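Local coordinates for leucine--tRNA ligase (Agrobacterium radiobacter, PDB 5AH5), which probably attaches leucine to its cognate tRNA at the expense of ATP, as a class I aminoacyl-tRNA synthetase, at residues D648-E653 and E746-A751; G667-D672 and A683-V688; L756-N761 and L784-V789; K799-R802 and I808-L811. All coordinates share one frame; numbering follows the deposited sequence.

Contact 1: D648-E653 and E746-A751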
# COMPACT_ATOMS: atom_id res chain seq x y z
N ASP B 648 -8.85 16.22 -42.92
CA ASP B 648 -9.85 16.54 -43.98
C ASP B 648 -11.22 17.02 -43.51
O ASP B 648 -11.98 17.56 -44.29
CB ASP B 648 -10.07 15.32 -44.93
CG ASP B 648 -8.85 15.02 -45.84
OD1 ASP B 648 -7.81 15.73 -45.73
OD2 ASP B 648 -8.94 14.07 -46.67
N ASP B 649 -11.56 16.77 -42.25
CA ASP B 649 -12.80 17.33 -41.68
C ASP B 649 -12.69 18.87 -41.40
O ASP B 649 -13.70 19.56 -41.36
CB ASP B 649 -13.17 16.62 -40.36
CG ASP B 649 -13.23 15.04 -40.48
OD1 ASP B 649 -13.72 14.50 -41.49
OD2 ASP B 649 -12.83 14.36 -39.49
N CYS B 650 -11.49 19.38 -41.13
CA CYS B 650 -11.25 20.77 -40.80
C CYS B 650 -11.28 21.72 -42.05
O CYS B 650 -10.32 21.76 -42.84
CB CYS B 650 -9.89 20.92 -40.11
SG CYS B 650 -9.77 20.04 -38.53
N GLU B 651 -12.36 22.47 -42.17
CA GLU B 651 -12.55 23.44 -43.23
C GLU B 651 -12.03 24.84 -42.94
O GLU B 651 -12.13 25.71 -43.81
CB GLU B 651 -14.03 23.47 -43.63
CG GLU B 651 -14.32 22.42 -44.71
CD GLU B 651 -15.68 21.76 -44.61
OE1 GLU B 651 -16.59 22.30 -43.94
OE2 GLU B 651 -15.83 20.68 -45.21
N ASN B 652 -11.43 25.07 -41.78
CA ASN B 652 -10.90 26.40 -41.43
C ASN B 652 -10.01 26.40 -40.18
O ASN B 652 -9.69 25.34 -39.60
CB ASN B 652 -12.08 27.37 -41.23
CG ASN B 652 -12.95 26.98 -40.08
OD1 ASN B 652 -12.47 26.84 -38.95
ND2 ASN B 652 -14.22 26.79 -40.34
N GLU B 653 -9.68 27.62 -39.74
CA GLU B 653 -8.81 27.89 -38.58
C GLU B 653 -9.48 27.52 -37.23
O GLU B 653 -8.78 27.13 -36.26
CB GLU B 653 -8.38 29.36 -38.56
CG GLU B 653 -7.89 29.93 -39.90
CD GLU B 653 -8.95 30.72 -40.70
OE1 GLU B 653 -9.37 31.79 -40.20
OE2 GLU B 653 -9.34 30.30 -41.83
N GLU B 746 -1.20 13.33 -34.99
CA GLU B 746 -0.06 14.27 -35.02
C GLU B 746 -0.17 15.38 -36.10
O GLU B 746 0.47 16.40 -35.97
CB GLU B 746 1.29 13.53 -35.19
CG GLU B 746 1.95 13.09 -33.88
CD GLU B 746 2.65 14.24 -33.14
OE1 GLU B 746 3.19 15.17 -33.80
OE2 GLU B 746 2.66 14.23 -31.88
N ARG B 747 -0.98 15.17 -37.13
CA ARG B 747 -1.36 16.24 -38.08
C ARG B 747 -2.19 17.36 -37.41
O ARG B 747 -2.18 18.49 -37.92
CB ARG B 747 -2.21 15.74 -39.29
CG ARG B 747 -1.75 14.51 -40.08
CD ARG B 747 -1.30 14.77 -41.51
NE ARG B 747 -2.20 15.62 -42.30
CZ ARG B 747 -3.08 15.23 -43.22
NH1 ARG B 747 -3.26 13.94 -43.55
NH2 ARG B 747 -3.82 16.15 -43.83
N LEU B 748 -2.93 17.08 -36.33
CA LEU B 748 -3.82 18.09 -35.75
C LEU B 748 -3.33 18.75 -34.50
O LEU B 748 -3.97 19.66 -34.02
CB LEU B 748 -5.19 17.51 -35.56
CG LEU B 748 -5.84 17.08 -36.86
CD1 LEU B 748 -6.96 16.13 -36.59
CD2 LEU B 748 -6.35 18.32 -37.62
N VAL B 749 -2.14 18.37 -34.05
CA VAL B 749 -1.58 18.83 -32.79
C VAL B 749 -1.07 20.26 -32.78
O VAL B 749 -1.14 20.93 -31.71
CB VAL B 749 -0.40 17.89 -32.36
CG1 VAL B 749 0.42 18.45 -31.19
CG2 VAL B 749 -0.97 16.54 -32.00
N GLN B 750 -0.49 20.74 -33.89
CA GLN B 750 -0.17 22.19 -34.02
C GLN B 750 -1.25 22.71 -34.87
O GLN B 750 -1.61 22.07 -35.85
CB GLN B 750 1.14 22.46 -34.71
CG GLN B 750 2.38 21.94 -34.00
CD GLN B 750 3.54 21.76 -34.97
OE1 GLN B 750 3.38 21.21 -36.07
NE2 GLN B 750 4.72 22.24 -34.57
N ALA B 751 -1.78 23.87 -34.51
CA ALA B 751 -2.69 24.59 -35.39
C ALA B 751 -1.77 25.45 -36.31
O ALA B 751 -0.54 25.23 -36.36
CB ALA B 751 -3.66 25.45 -34.58
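Cys-650 and Leu-748 make the apolar part of this small contact, SG of the cysteine lying 3.9 Å from CD2 of the leucine. Both side chains start in the same way, the gamma atom anti to the carbonyl carbon (chi1 -63° for Cys-650, -62° for Leu-748), and from there one methyl branch of the leucine comes up to the flank of the sulfur.

The electrostatic part lies at the exposed margin, between Asp-648 and Arg-747. Their charges are opposite, but OD1 of Asp-648 stays 4.4 Å from NH2 of Arg-747, too far for a salt bridge, and the carboxylate oxygen approaches the guanidinium obliquely. Any attraction is probably modest and screened by solvent.

The end of a 3-10 segment with the loop after it, and the loop 746-751, lie beside the start of helix 653-674. Asn-652 is its N-cap, OD1 accepting from the backbone N of Asp-655, while OD2 of Asp-655 accepts from the backbone N of Glu-651. One turn on, Arg-656 packs against both Cys-650 and Leu-748, so the helix flanks the junction between the loop leading into it and the one that precedes strand 753-760.

Contact 2: G667-D672 and A683-V688. With nucleotides of chain D.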
# COMPACT_ATOMS: atom_id res chain seq x y z
N GLY B 667 -3.80 13.58 -25.06
CA GLY B 667 -2.45 13.37 -24.52
C GLY B 667 -2.40 13.57 -23.01
O GLY B 667 -1.70 12.83 -22.29
N LYS B 668 -3.12 14.58 -22.54
CA LYS B 668 -3.03 14.99 -21.17
C LYS B 668 -3.84 14.00 -20.23
O LYS B 668 -3.33 13.62 -19.22
CB LYS B 668 -3.54 16.40 -21.07
CG LYS B 668 -3.27 17.07 -19.76
CD LYS B 668 -3.41 18.58 -19.96
CE LYS B 668 -3.87 19.31 -18.72
NZ LYS B 668 -4.65 20.53 -19.10
N VAL B 669 -5.03 13.60 -20.66
CA VAL B 669 -5.87 12.66 -19.99
C VAL B 669 -5.15 11.33 -19.89
O VAL B 669 -5.09 10.77 -18.80
CB VAL B 669 -7.20 12.49 -20.70
CG1 VAL B 669 -7.97 11.28 -20.09
CG2 VAL B 669 -8.01 13.74 -20.49
N THR B 670 -4.57 10.88 -21.00
CA THR B 670 -3.78 9.64 -21.05
C THR B 670 -2.63 9.64 -20.02
O THR B 670 -2.53 8.75 -19.11
CB THR B 670 -3.25 9.35 -22.51
OG1 THR B 670 -4.34 9.35 -23.46
CG2 THR B 670 -2.57 8.02 -22.58
N ALA B 671 -1.79 10.66 -20.10
CA ALA B 671 -0.62 10.77 -19.22
C ALA B 671 -1.04 10.97 -17.75
O ALA B 671 -0.41 10.42 -16.85
CB ALA B 671 0.32 11.92 -19.65
N ASP B 672 -2.11 11.75 -17.51
CA ASP B 672 -2.50 12.06 -16.16
C ASP B 672 -3.14 10.86 -15.41
O ASP B 672 -2.90 10.72 -14.25
CB ASP B 672 -3.41 13.26 -16.11
CG ASP B 672 -2.59 14.65 -16.23
OD1 ASP B 672 -1.34 14.73 -16.00
OD2 ASP B 672 -3.26 15.64 -16.52
N ALA B 683 -10.14 18.03 -15.20
CA ALA B 683 -10.11 19.50 -15.61
C ALA B 683 -9.92 19.68 -17.11
O ALA B 683 -10.59 20.50 -17.73
CB ALA B 683 -9.05 20.23 -14.85
N ALA B 684 -9.10 18.83 -17.70
CA ALA B 684 -8.86 18.86 -19.14
C ALA B 684 -10.09 18.55 -19.90
O ALA B 684 -10.35 19.16 -20.92
CB ALA B 684 -7.74 17.92 -19.49
N ILE B 685 -10.91 17.62 -19.41
CA ILE B 685 -12.17 17.29 -20.08
C ILE B 685 -13.22 18.38 -19.92
O ILE B 685 -14.06 18.62 -20.81
CB ILE B 685 -12.71 15.92 -19.55
CG1 ILE B 685 -11.78 14.74 -19.96
CG2 ILE B 685 -14.12 15.68 -20.04
CD1 ILE B 685 -11.90 13.49 -19.09
N MET B 686 -13.30 18.95 -18.74
CA MET B 686 -14.14 20.16 -18.56
C MET B 686 -13.66 21.36 -19.49
O MET B 686 -14.49 22.06 -20.05
CB MET B 686 -14.11 20.63 -17.11
CG MET B 686 -14.77 19.67 -16.11
SD MET B 686 -14.91 20.34 -14.44
CE MET B 686 -13.39 19.73 -13.91
N SER B 687 -12.37 21.52 -19.68
CA SER B 687 -11.83 22.55 -20.64
C SER B 687 -12.36 22.28 -22.00
O SER B 687 -12.88 23.18 -22.62
CB SER B 687 -10.31 22.54 -20.75
OG SER B 687 -9.72 23.18 -19.64
N VAL B 688 -12.32 21.03 -22.43
CA VAL B 688 -12.87 20.66 -23.75
C VAL B 688 -14.34 20.94 -23.83
O VAL B 688 -14.85 21.44 -24.86
CB VAL B 688 -12.55 19.20 -24.11
CG1 VAL B 688 -13.37 18.66 -25.26
CG2 VAL B 688 -11.05 19.07 -24.38
P C D 24 -9.57 27.49 -17.34
OP1 C D 24 -10.16 27.39 -18.67
OP2 C D 24 -9.75 28.64 -16.47
O5' C D 24 -10.16 26.28 -16.46
C5' C D 24 -10.23 24.94 -16.99
C4' C D 24 -10.64 23.96 -15.89
O4' C D 24 -9.56 23.80 -14.94
C3' C D 24 -11.79 24.40 -15.02
O3' C D 24 -12.97 24.23 -15.79
C2' C D 24 -11.60 23.52 -13.81
O2' C D 24 -11.83 22.14 -14.02
C1' C D 24 -10.08 23.60 -13.65
N1 C D 24 -9.65 24.70 -12.78
C2 C D 24 -9.76 24.49 -11.41
O2 C D 24 -10.19 23.39 -11.01
N3 C D 24 -9.39 25.47 -10.56
C4 C D 24 -8.94 26.64 -11.04
N4 C D 24 -8.55 27.57 -10.17
C5 C D 24 -8.87 26.89 -12.44
C6 C D 24 -9.23 25.90 -13.27
O HOH W 1 -7.18 22.38 -17.78
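The ammonium end of Lys-668 lies against a methyl group: NZ is 4.1 Å from CB of Ala-684, with CE alongside at nearly the same distance. An extended chain makes this possible. CG of Lys-668 stands anti to the backbone N (chi1 -168°), and the remaining torsions carry the amine across to the facing helix, where it donates a weak hydrogen bond to a water. That water is also hydrogen-bonded to OG of Ser-687, 3.2 Å away, and the lysine thereby gains an indirect polar link to the second helix.

Beneath the lysine the interface is apolar. Val-669 sends CG2 to the neighbouring helix, where it meets CG1 of Ile-685 at 3.9 Å and CB of Ala-684 at 4.3 Å. The valine and isoleucine side chains cross at about a right angle, and Phe-718 and Leu-711 also pack on Ile-685.

Across the second helix from this core lies bound RNA: CB of Ala-683 is 3.5 Å from O2' of C24 of chain D, and Ser-687 packs on the same sugar. The two helix segments run antiparallel at 165°, their axes 9.9 Å apart at closest approach. Helices 653-674 and 678-695, joined by a short turn, form a helical hairpin characteristic of the alpha-helical anticodon-binding domain of the class I synthetases for leucine, isoleucine, valine and methionine.

Contact 3: L756-N761 and L784-V789. With nucleotides of chain D.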
# COMPACT_ATOMS: atom_id res chain seq x y z
N LEU B 756 3.62 32.70 -28.62
CA LEU B 756 4.99 32.49 -28.10
C LEU B 756 5.32 33.57 -27.07
O LEU B 756 5.33 34.71 -27.42
CB LEU B 756 5.97 32.60 -29.29
CG LEU B 756 7.42 32.13 -29.12
CD1 LEU B 756 7.49 30.62 -29.06
CD2 LEU B 756 8.29 32.64 -30.27
N PRO B 757 5.56 33.21 -25.79
CA PRO B 757 6.02 34.26 -24.87
C PRO B 757 7.45 34.72 -25.19
O PRO B 757 8.29 33.90 -25.65
CB PRO B 757 5.98 33.58 -23.49
CG PRO B 757 6.05 32.09 -23.79
CD PRO B 757 5.32 31.93 -25.10
N VAL B 758 7.70 36.00 -24.94
CA VAL B 758 8.98 36.62 -25.14
C VAL B 758 9.51 37.09 -23.82
O VAL B 758 8.84 37.84 -23.12
CB VAL B 758 8.78 37.82 -26.05
CG1 VAL B 758 10.10 38.53 -26.30
CG2 VAL B 758 8.12 37.34 -27.35
N GLN B 759 10.68 36.62 -23.46
CA GLN B 759 11.44 37.13 -22.33
C GLN B 759 12.60 38.03 -22.78
O GLN B 759 13.13 37.86 -23.84
CB GLN B 759 12.03 35.98 -21.55
CG GLN B 759 10.98 35.15 -20.80
CD GLN B 759 11.53 33.85 -20.24
OE1 GLN B 759 12.50 33.30 -20.74
NE2 GLN B 759 10.87 33.32 -19.21
N ILE B 760 12.99 38.96 -21.93
CA ILE B 760 14.26 39.65 -22.01
C ILE B 760 14.96 39.41 -20.71
O ILE B 760 14.44 39.72 -19.59
CB ILE B 760 14.13 41.15 -22.26
CG1 ILE B 760 13.56 41.40 -23.63
CG2 ILE B 760 15.48 41.80 -22.18
CD1 ILE B 760 13.12 42.84 -23.90
N ASN B 761 16.13 38.82 -20.84
CA ASN B 761 16.95 38.42 -19.71
C ASN B 761 16.19 37.57 -18.73
O ASN B 761 16.37 37.71 -17.54
CB ASN B 761 17.56 39.65 -19.04
CG ASN B 761 18.72 40.18 -19.83
OD1 ASN B 761 19.19 39.57 -20.83
ND2 ASN B 761 19.18 41.34 -19.43
N LEU B 784 12.15 41.22 -32.60
CA LEU B 784 12.92 42.47 -32.45
C LEU B 784 12.12 43.64 -32.92
O LEU B 784 12.35 44.72 -32.45
CB LEU B 784 14.28 42.43 -33.16
CG LEU B 784 15.22 41.37 -32.59
CD1 LEU B 784 16.47 41.23 -33.46
CD2 LEU B 784 15.53 41.68 -31.16
N ALA B 785 11.16 43.39 -33.78
CA ALA B 785 10.22 44.39 -34.22
C ALA B 785 9.09 44.73 -33.28
O ALA B 785 8.53 45.77 -33.43
CB ALA B 785 9.64 43.97 -35.57
N LEU B 786 8.77 43.91 -32.28
CA LEU B 786 7.73 44.29 -31.35
C LEU B 786 8.04 45.61 -30.64
O LEU B 786 9.18 45.84 -30.24
CB LEU B 786 7.54 43.21 -30.29
CG LEU B 786 7.23 41.82 -30.82
CD1 LEU B 786 7.29 40.82 -29.67
CD2 LEU B 786 5.85 41.83 -31.51
N PRO B 787 7.03 46.46 -30.44
CA PRO B 787 7.36 47.75 -29.85
C PRO B 787 8.03 47.72 -28.51
O PRO B 787 8.92 48.54 -28.22
CB PRO B 787 5.99 48.43 -29.72
CG PRO B 787 5.22 47.92 -30.87
CD PRO B 787 5.70 46.49 -31.10
N GLU B 788 7.55 46.82 -27.67
CA GLU B 788 8.03 46.65 -26.34
C GLU B 788 9.47 46.21 -26.34
O GLU B 788 10.26 46.64 -25.51
CB GLU B 788 7.22 45.57 -25.61
CG GLU B 788 5.86 46.01 -25.14
CD GLU B 788 4.77 45.78 -26.19
OE1 GLU B 788 5.07 45.35 -27.36
OE2 GLU B 788 3.62 46.06 -25.83
N VAL B 789 9.82 45.38 -27.30
CA VAL B 789 11.19 44.87 -27.47
C VAL B 789 12.12 45.94 -28.09
O VAL B 789 13.18 46.17 -27.58
CB VAL B 789 11.17 43.58 -28.32
CG1 VAL B 789 12.59 43.06 -28.56
CG2 VAL B 789 10.32 42.50 -27.59
P U D 20 6.05 29.16 -19.06
OP1 U D 20 6.27 29.41 -17.62
OP2 U D 20 5.05 28.21 -19.52
O5' U D 20 5.77 30.51 -19.84
C5' U D 20 6.55 31.67 -19.55
C4' U D 20 5.63 32.81 -19.23
O4' U D 20 4.82 33.08 -20.40
C3' U D 20 4.66 32.57 -18.08
O3' U D 20 4.49 33.76 -17.31
C2' U D 20 3.36 32.20 -18.80
O2' U D 20 2.20 32.45 -18.06
C1' U D 20 3.45 33.08 -20.04
N1 U D 20 2.68 32.56 -21.19
C2 U D 20 1.62 33.30 -21.65
O2 U D 20 1.32 34.37 -21.19
N3 U D 20 0.94 32.74 -22.70
C4 U D 20 1.20 31.54 -23.33
O4 U D 20 0.51 31.18 -24.28
C5 U D 20 2.32 30.83 -22.80
C6 U D 20 3.00 31.34 -21.76
P G D 19 9.16 24.25 -16.61
OP1 G D 19 8.14 24.56 -15.61
OP2 G D 19 9.04 23.18 -17.59
O5' G D 19 9.33 25.58 -17.50
C5' G D 19 9.19 26.90 -16.91
C4' G D 19 9.13 27.95 -18.01
O4' G D 19 10.43 28.00 -18.66
C3' G D 19 8.12 27.64 -19.12
O3' G D 19 7.45 28.75 -19.64
C2' G D 19 8.97 27.05 -20.22
O2' G D 19 8.46 27.07 -21.52
C1' G D 19 10.24 27.88 -20.06
N9 G D 19 11.45 27.31 -20.64
C8 G D 19 11.69 26.00 -20.98
N7 G D 19 12.90 25.81 -21.43
C5 G D 19 13.50 27.06 -21.36
C6 G D 19 14.82 27.47 -21.69
O6 G D 19 15.76 26.78 -22.11
N1 G D 19 15.00 28.83 -21.47
C2 G D 19 14.04 29.68 -20.98
N2 G D 19 14.42 30.97 -20.82
N3 G D 19 12.81 29.31 -20.67
C4 G D 19 12.62 27.99 -20.87
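Val-758 and Val-789 share the same first torsion, CG1 anti to the backbone N (chi1 179° and 177°), yet they meet through different branches. CG1 of Val-758 lies 4.2 Å from CG2 of Val-789, and the two side chains cross obliquely. The other branch of Val-758, CG2, is turned to Leu-786 and comes to 4.3 Å from its CD1. One strand valine thus divides its two methyls between two residues of the helical segment. Leu-786 occupies the N-cap position of helix 787-792, and Val-789 follows in its first turn.

The arrangement is that of a small alpha/beta domain, with helices packed on one face of a four-stranded mixed sheet; strand 753-760 is one of its two inner strands. Val-783 also packs on Val-758, and Leu-811 of the adjoining strand reaches Val-789.

Pro-757 and Gln-759, alternating with Val-758, serve the RNA-bound face. CB of Pro-757 sits 3.3 Å from O4' of U20 of chain D, and its CG and CD lie over the face of that uracil, above C6 and C5. Gln-759, extended beyond CG, accepts a hydrogen bond at OE1 from N2 of G19 of chain D (3.0 Å, 151° at the hydrogen). Its side chain also packs on Ile-808 and Asn-810.

Contact 4: K799-R802 and I808-L811. With nucleotides of chain D.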
# COMPACT_ATOMS: atom_id res chain seq x y z
N LYS B 799 22.85 40.16 -27.15
CA LYS B 799 24.03 39.30 -27.01
C LYS B 799 23.78 37.87 -27.48
O LYS B 799 24.69 37.16 -28.00
CB LYS B 799 24.43 39.18 -25.55
CG LYS B 799 24.81 40.46 -24.80
CD LYS B 799 25.89 41.26 -25.50
CE LYS B 799 26.49 42.25 -24.52
NZ LYS B 799 27.35 43.21 -25.22
N ASN B 800 22.57 37.41 -27.22
CA ASN B 800 22.22 36.06 -27.48
C ASN B 800 20.70 35.91 -27.45
O ASN B 800 19.99 36.81 -27.05
CB ASN B 800 22.91 35.15 -26.48
CG ASN B 800 23.05 33.74 -26.96
OD1 ASN B 800 22.82 33.38 -28.14
ND2 ASN B 800 23.35 32.89 -26.03
N TYR B 801 20.23 34.75 -27.88
CA TYR B 801 18.89 34.39 -27.57
C TYR B 801 18.79 32.88 -27.40
O TYR B 801 19.57 32.12 -27.95
CB TYR B 801 17.96 34.91 -28.65
CG TYR B 801 18.13 34.25 -29.98
CD1 TYR B 801 17.54 33.04 -30.24
CD2 TYR B 801 18.90 34.83 -30.97
CE1 TYR B 801 17.71 32.40 -31.45
CE2 TYR B 801 19.05 34.20 -32.18
CZ TYR B 801 18.46 32.99 -32.41
OH TYR B 801 18.59 32.35 -33.61
N ARG B 802 17.83 32.48 -26.58
CA ARG B 802 17.45 31.09 -26.39
C ARG B 802 16.04 30.90 -26.96
O ARG B 802 15.10 31.45 -26.43
CB ARG B 802 17.43 30.83 -24.90
CG ARG B 802 16.94 29.42 -24.56
CD ARG B 802 18.05 28.42 -24.80
NE ARG B 802 17.58 27.09 -25.12
CZ ARG B 802 18.37 26.03 -25.11
NH1 ARG B 802 19.67 26.14 -24.75
NH2 ARG B 802 17.87 24.84 -25.42
N ILE B 808 9.20 29.07 -26.17
CA ILE B 808 9.61 30.35 -25.65
C ILE B 808 10.76 30.99 -26.43
O ILE B 808 11.55 30.28 -27.04
CB ILE B 808 9.95 30.19 -24.19
CG1 ILE B 808 9.90 31.55 -23.51
CG2 ILE B 808 11.30 29.49 -24.02
CD1 ILE B 808 9.57 31.52 -22.05
N ILE B 809 10.85 32.31 -26.41
CA ILE B 809 12.11 33.00 -26.82
C ILE B 809 12.55 33.98 -25.75
O ILE B 809 11.78 34.85 -25.34
CB ILE B 809 12.04 33.65 -28.23
CG1 ILE B 809 13.43 34.19 -28.62
CG2 ILE B 809 10.96 34.73 -28.31
CD1 ILE B 809 13.58 34.43 -30.07
N ASN B 810 13.76 33.76 -25.23
CA ASN B 810 14.39 34.67 -24.30
C ASN B 810 15.55 35.42 -25.00
O ASN B 810 16.50 34.81 -25.49
CB ASN B 810 14.92 33.93 -23.12
CG ASN B 810 15.48 34.82 -22.08
OD1 ASN B 810 15.04 35.94 -21.89
ND2 ASN B 810 16.52 34.33 -21.40
N LEU B 811 15.43 36.73 -25.07
CA LEU B 811 16.51 37.60 -25.61
C LEU B 811 17.50 38.00 -24.51
O LEU B 811 17.08 38.49 -23.45
CB LEU B 811 15.88 38.84 -26.19
CG LEU B 811 14.78 38.65 -27.21
CD1 LEU B 811 14.14 39.98 -27.60
CD2 LEU B 811 15.29 37.91 -28.41
P C D 64 24.06 30.65 -18.43
OP1 C D 64 24.67 30.27 -19.71
OP2 C D 64 24.78 31.43 -17.40
O5' C D 64 22.78 31.50 -18.80
C5' C D 64 22.86 32.90 -19.08
C4' C D 64 21.50 33.40 -19.48
O4' C D 64 21.07 32.78 -20.73
C3' C D 64 20.39 33.08 -18.51
O3' C D 64 20.38 34.00 -17.44
C2' C D 64 19.16 33.21 -19.41
O2' C D 64 18.85 34.56 -19.61
C1' C D 64 19.66 32.60 -20.71
N1 C D 64 19.34 31.17 -20.86
C2 C D 64 18.04 30.78 -21.21
O2 C D 64 17.17 31.65 -21.36
N3 C D 64 17.74 29.46 -21.32
C4 C D 64 18.71 28.55 -21.15
N4 C D 64 18.38 27.26 -21.31
C5 C D 64 20.04 28.92 -20.81
C6 C D 64 20.31 30.22 -20.65
P G D 19 9.16 24.25 -16.61
OP1 G D 19 8.14 24.56 -15.61
OP2 G D 19 9.04 23.18 -17.59
O5' G D 19 9.33 25.58 -17.50
C5' G D 19 9.19 26.90 -16.91
C4' G D 19 9.13 27.95 -18.01
O4' G D 19 10.43 28.00 -18.66
C3' G D 19 8.12 27.64 -19.12
O3' G D 19 7.45 28.75 -19.64
C2' G D 19 8.97 27.05 -20.22
O2' G D 19 8.46 27.07 -21.52
C1' G D 19 10.24 27.88 -20.06
N9 G D 19 11.45 27.31 -20.64
C8 G D 19 11.69 26.00 -20.98
N7 G D 19 12.90 25.81 -21.43
C5 G D 19 13.50 27.06 -21.36
C6 G D 19 14.82 27.47 -21.69
O6 G D 19 15.76 26.78 -22.11
N1 G D 19 15.00 28.83 -21.47
C2 G D 19 14.04 29.68 -20.98
N2 G D 19 14.42 30.97 -20.82
N3 G D 19 12.81 29.31 -20.67
C4 G D 19 12.62 27.99 -20.87
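Arg-802 and Asn-810 form an antiparallel hydrogen-bonded pair, each backbone N donating to the other's O over 2.9 Å, in strand segments inclined at 167°; Tyr-801 and Leu-811 form the adjoining non-hydrogen-bonded pair.

On the Tyr-801 face, CB of the tyrosine meets CD2 of Leu-811 at 4.0 Å, and its ring approaches CD1 of Ile-809 obliquely. The phenol continues to Glu-776, to which its OH is hydrogen-bonded.

The Arg-802 face meets RNA. Bent at its second torsion, the arginine lies across the base pair of G19 and C64 of chain D: CG is 3.3 Å from N3 of C64, and O6 of G19 and N4 of C64 lie over one face of the guanidinium. With CG anti to the backbone N (chi1 -175°), the amide of Asn-810 is extended toward the cytidine, where ND2 donates both to O2 of C64 (2.8 Å, 159° at the hydrogen) and to O2' of C64 (2.9 Å). OD1 accepts from Gly-762 N, which should help fix the amide's rotation. Ile-808 adds CG2, 3.7 Å from N3 of G19.

Strands 798-804 and 808-813, with a classic beta bulge where Lys-799 and Asn-800 both face Val-812, are a beta hairpin whose one face packs on helix 776-785 and whose other forms a base-pair-binding surface.

Overall arrangement
Contacts 1 and 2 belong to the helical part of the chain and share helix 653-674; contact 2 is nested within the chain loop that contact 1 closes, their centres 19 Å apart. Contacts 3 and 4 follow in series in the small C-terminal alpha/beta region, about 30 Å from the first two between centres. They touch each other, their centres only 9 Å apart, because strands 753-760 and 808-813 are neighbours in one mixed sheet: Gln-759 N lies 2.8 Å from Ile-809 O, a probable hydrogen bond. Contacts 2, 3 and 4 all touch chain D, so the helical bundle and the C-terminal sheet both grip the bound tRNA.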